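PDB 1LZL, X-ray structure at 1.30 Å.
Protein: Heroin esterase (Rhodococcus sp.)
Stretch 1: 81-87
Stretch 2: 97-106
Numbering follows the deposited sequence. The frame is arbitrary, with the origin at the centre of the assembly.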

# COMPACT_ATOMS: atom_id res chain seq x y z
N VAL A 81 9.51 10.01 8.91
CA VAL A 81 8.10 9.64 8.91
C VAL A 81 7.80 8.72 7.72
O VAL A 81 8.34 8.92 6.64
CB VAL A 81 7.20 10.88 8.85
CG1 VAL A 81 7.46 11.71 7.60
CG2 VAL A 81 5.71 10.51 8.96
N LEU A 82 6.93 7.74 7.93
CA LEU A 82 6.40 6.89 6.88
C LEU A 82 4.96 7.34 6.63
O LEU A 82 4.15 7.24 7.56
CB LEU A 82 6.44 5.43 7.29
CG LEU A 82 5.69 4.43 6.38
CD1 LEU A 82 6.30 4.39 4.98
CD2 LEU A 82 5.69 3.06 7.07
N LEU A 83 4.65 7.81 5.43
CA LEU A 83 3.25 8.02 5.03
C LEU A 83 2.77 6.65 4.57
O LEU A 83 3.35 6.07 3.65
CB LEU A 83 3.19 9.07 3.92
CG LEU A 83 1.79 9.48 3.48
CD1 LEU A 83 1.17 10.48 4.41
CD2 LEU A 83 1.79 10.12 2.08
N TRP A 84 1.75 6.09 5.20
CA TRP A 84 1.31 4.74 4.92
C TRP A 84 -0.11 4.75 4.37
O TRP A 84 -0.95 5.52 4.86
CB TRP A 84 1.33 3.89 6.23
CG TRP A 84 0.88 2.49 5.91
CD1 TRP A 84 -0.30 1.91 6.22
CD2 TRP A 84 1.65 1.54 5.18
NE1 TRP A 84 -0.33 0.63 5.74
CE2 TRP A 84 0.85 0.37 5.10
CE3 TRP A 84 2.91 1.51 4.60
CZ2 TRP A 84 1.26 -0.80 4.47
CZ3 TRP A 84 3.34 0.35 3.95
CH2 TRP A 84 2.51 -0.80 3.90
N ILE A 85 -0.37 3.89 3.40
CA ILE A 85 -1.66 3.85 2.70
C ILE A 85 -2.14 2.41 2.66
O ILE A 85 -1.52 1.50 2.06
CB ILE A 85 -1.49 4.43 1.28
CG1 ILE A 85 -0.79 5.81 1.32
CG2 ILE A 85 -2.81 4.48 0.56
CD1 ILE A 85 -0.31 6.28 -0.04
N HIS A 86 -3.29 2.16 3.29
CA HIS A 86 -3.81 0.81 3.41
C HIS A 86 -4.35 0.29 2.08
O HIS A 86 -4.60 1.05 1.17
CB HIS A 86 -4.95 0.74 4.43
CG HIS A 86 -6.22 1.39 3.98
ND1 HIS A 86 -7.15 0.76 3.19
CD2 HIS A 86 -6.77 2.63 4.27
CE1 HIS A 86 -8.18 1.55 2.95
NE2 HIS A 86 -8.00 2.69 3.59
N GLY A 87 -4.49 -1.07 2.06
CA GLY A 87 -5.00 -1.70 0.87
C GLY A 87 -6.48 -2.00 0.87
O GLY A 87 -7.21 -1.44 1.69
N SER A 97 -7.30 -0.36 9.88
CA SER A 97 -6.94 -1.75 9.58
C SER A 97 -5.42 -1.89 9.48
O SER A 97 -4.96 -3.03 9.67
CB SER A 97 -7.64 -2.26 8.32
OG SER A 97 -7.09 -1.65 7.16
N SER A 98 -4.68 -0.81 9.23
CA SER A 98 -3.22 -0.89 9.20
C SER A 98 -2.57 -0.46 10.51
O SER A 98 -1.33 -0.38 10.57
CB SER A 98 -2.67 -0.03 8.06
OG SER A 98 -2.96 -0.52 6.79
N ASP A 99 -3.36 -0.23 11.55
CA ASP A 99 -2.71 0.11 12.83
C ASP A 99 -1.65 -0.89 13.28
O ASP A 99 -0.60 -0.42 13.75
CB ASP A 99 -3.77 0.22 13.93
CG ASP A 99 -4.53 1.51 14.01
OD1 ASP A 99 -4.31 2.46 13.22
OD2 ASP A 99 -5.40 1.64 14.92
N PRO A 100 -1.79 -2.20 13.13
CA PRO A 100 -0.73 -3.10 13.61
C PRO A 100 0.64 -2.79 13.04
O PRO A 100 1.63 -2.64 13.76
CB PRO A 100 -1.25 -4.48 13.18
CG PRO A 100 -2.75 -4.34 13.24
CD PRO A 100 -2.95 -2.97 12.62
N PHE A 101 0.69 -2.62 11.72
CA PHE A 101 1.97 -2.33 11.05
C PHE A 101 2.48 -0.95 11.45
O PHE A 101 3.68 -0.77 11.68
CB PHE A 101 1.82 -2.43 9.52
CG PHE A 101 3.13 -2.15 8.78
CD1 PHE A 101 4.24 -2.96 9.03
CD2 PHE A 101 3.21 -1.09 7.88
CE1 PHE A 101 5.44 -2.68 8.36
CE2 PHE A 101 4.39 -0.85 7.16
CZ PHE A 101 5.50 -1.65 7.43
N CYS A 102 1.59 0.04 11.52
CA CYS A 102 2.06 1.40 11.83
C CYS A 102 2.63 1.48 13.25
O CYS A 102 3.63 2.14 13.50
CB CYS A 102 0.91 2.40 11.60
SG CYS A 102 0.46 2.47 9.84
N VAL A 103 1.96 0.77 14.18
CA VAL A 103 2.50 0.70 15.54
C VAL A 103 3.87 0.02 15.53
O VAL A 103 4.82 0.45 16.19
CB VAL A 103 1.51 -0.06 16.44
CG1 VAL A 103 2.14 -0.48 17.76
CG2 VAL A 103 0.30 0.84 16.69
N GLU A 104 3.98 -1.08 14.76
CA GLU A 104 5.27 -1.78 14.69
C GLU A 104 6.42 -0.89 14.25
O GLU A 104 7.53 -0.86 14.80
CB GLU A 104 5.13 -3.02 13.76
CG GLU A 104 6.39 -3.89 13.84
CD GLU A 104 6.39 -5.16 13.01
OE1 GLU A 104 5.63 -5.19 12.01
OE2 GLU A 104 7.14 -6.14 13.33
N VAL A 105 6.15 -0.12 13.19
CA VAL A 105 7.19 0.78 12.65
C VAL A 105 7.56 1.83 13.71
O VAL A 105 8.74 2.10 13.94
CB VAL A 105 6.67 1.42 11.36
CG1 VAL A 105 7.52 2.60 10.95
CG2 VAL A 105 6.58 0.34 10.26
N ALA A 106 6.53 2.43 14.33
CA ALA A 106 6.84 3.48 15.31
C ALA A 106 7.60 2.91 16.49
O ALA A 106 8.58 3.44 16.98
CB ALA A 106 5.57 4.16 15.79

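Trp 84, near the C-terminal end of the strand (81-85 here), is the hub of the contact between this strand and helix 99-106. Its CA-to-CB bond points toward the helix, and with chi1 in t the indole reaches Ser 98, Phe 101 and Cys 102. Over one face of the indole lies Phe 101, whose CE2 is 3.6 Å from Trp 84 CZ3. The two rings form an edge-to-face pair: the edge of Phe 101 is directed toward the face of the six-membered ring of Trp 84, the centroids are 4.8 Å apart and the planes meet at 58°. Such a tilt brings the slightly positive ring hydrogens of Phe 101 toward the electron-rich indole. Cys 102 adds a polarizable sulfur, its SG 3.7 Å from Trp 84 CD1 and 4.3 Å from the centroid of the five-membered ring. The approach is oblique, 42° off the ring normal, and the CA-to-CB bond of Cys 102 points sideways.

Leu 82 extends the apolar patch toward the C-terminal part of the helix stretch. Its CD2 methyl touches two residues one helical turn apart, lying 4.1 Å from Phe 101 CE2 and 4.3 Å from Val 105 CG2; these are van der Waals contacts among buried or partly buried hydrocarbon groups.

The backbones explain this order. Strand and helix run nearly antiparallel, at 167°, with axes 10.2 Å apart at closest approach, a spacing filled by side chains. Leu 82 therefore pairs with Val 105, Trp 84 with Cys 102 and His 86 with Ser 98, and the CA-CA distances fall from 8.4 to 7.7 to 6.1 Å along the series. Alternation in the strand turns Leu 82 and Trp 84 toward the helix, while Val 81 and Ile 85 point away.

At the polar edge, the indole nitrogen finds a partner near the plane of its ring: Trp 84 NE1 donates a weak hydrogen bond to Ser 98 OG, 3.1 Å long with an angle of 149° at the hydrogen. Ser 98 occupies the N-cap position, but its side chain makes no capping bond. The same hydroxyl also packs against His 86, two residues beyond Trp 84, with Ser 98 OG 3.3 Å from His 86 CB. Farther out, Ser 97 OG is 4.2 Å from His 86 CB and is hydrogen-bonded elsewhere in the structure. The His 86 ring bonds within its own stretch, His 86 ND1 donating to Gly 87 O at 2.7 Å.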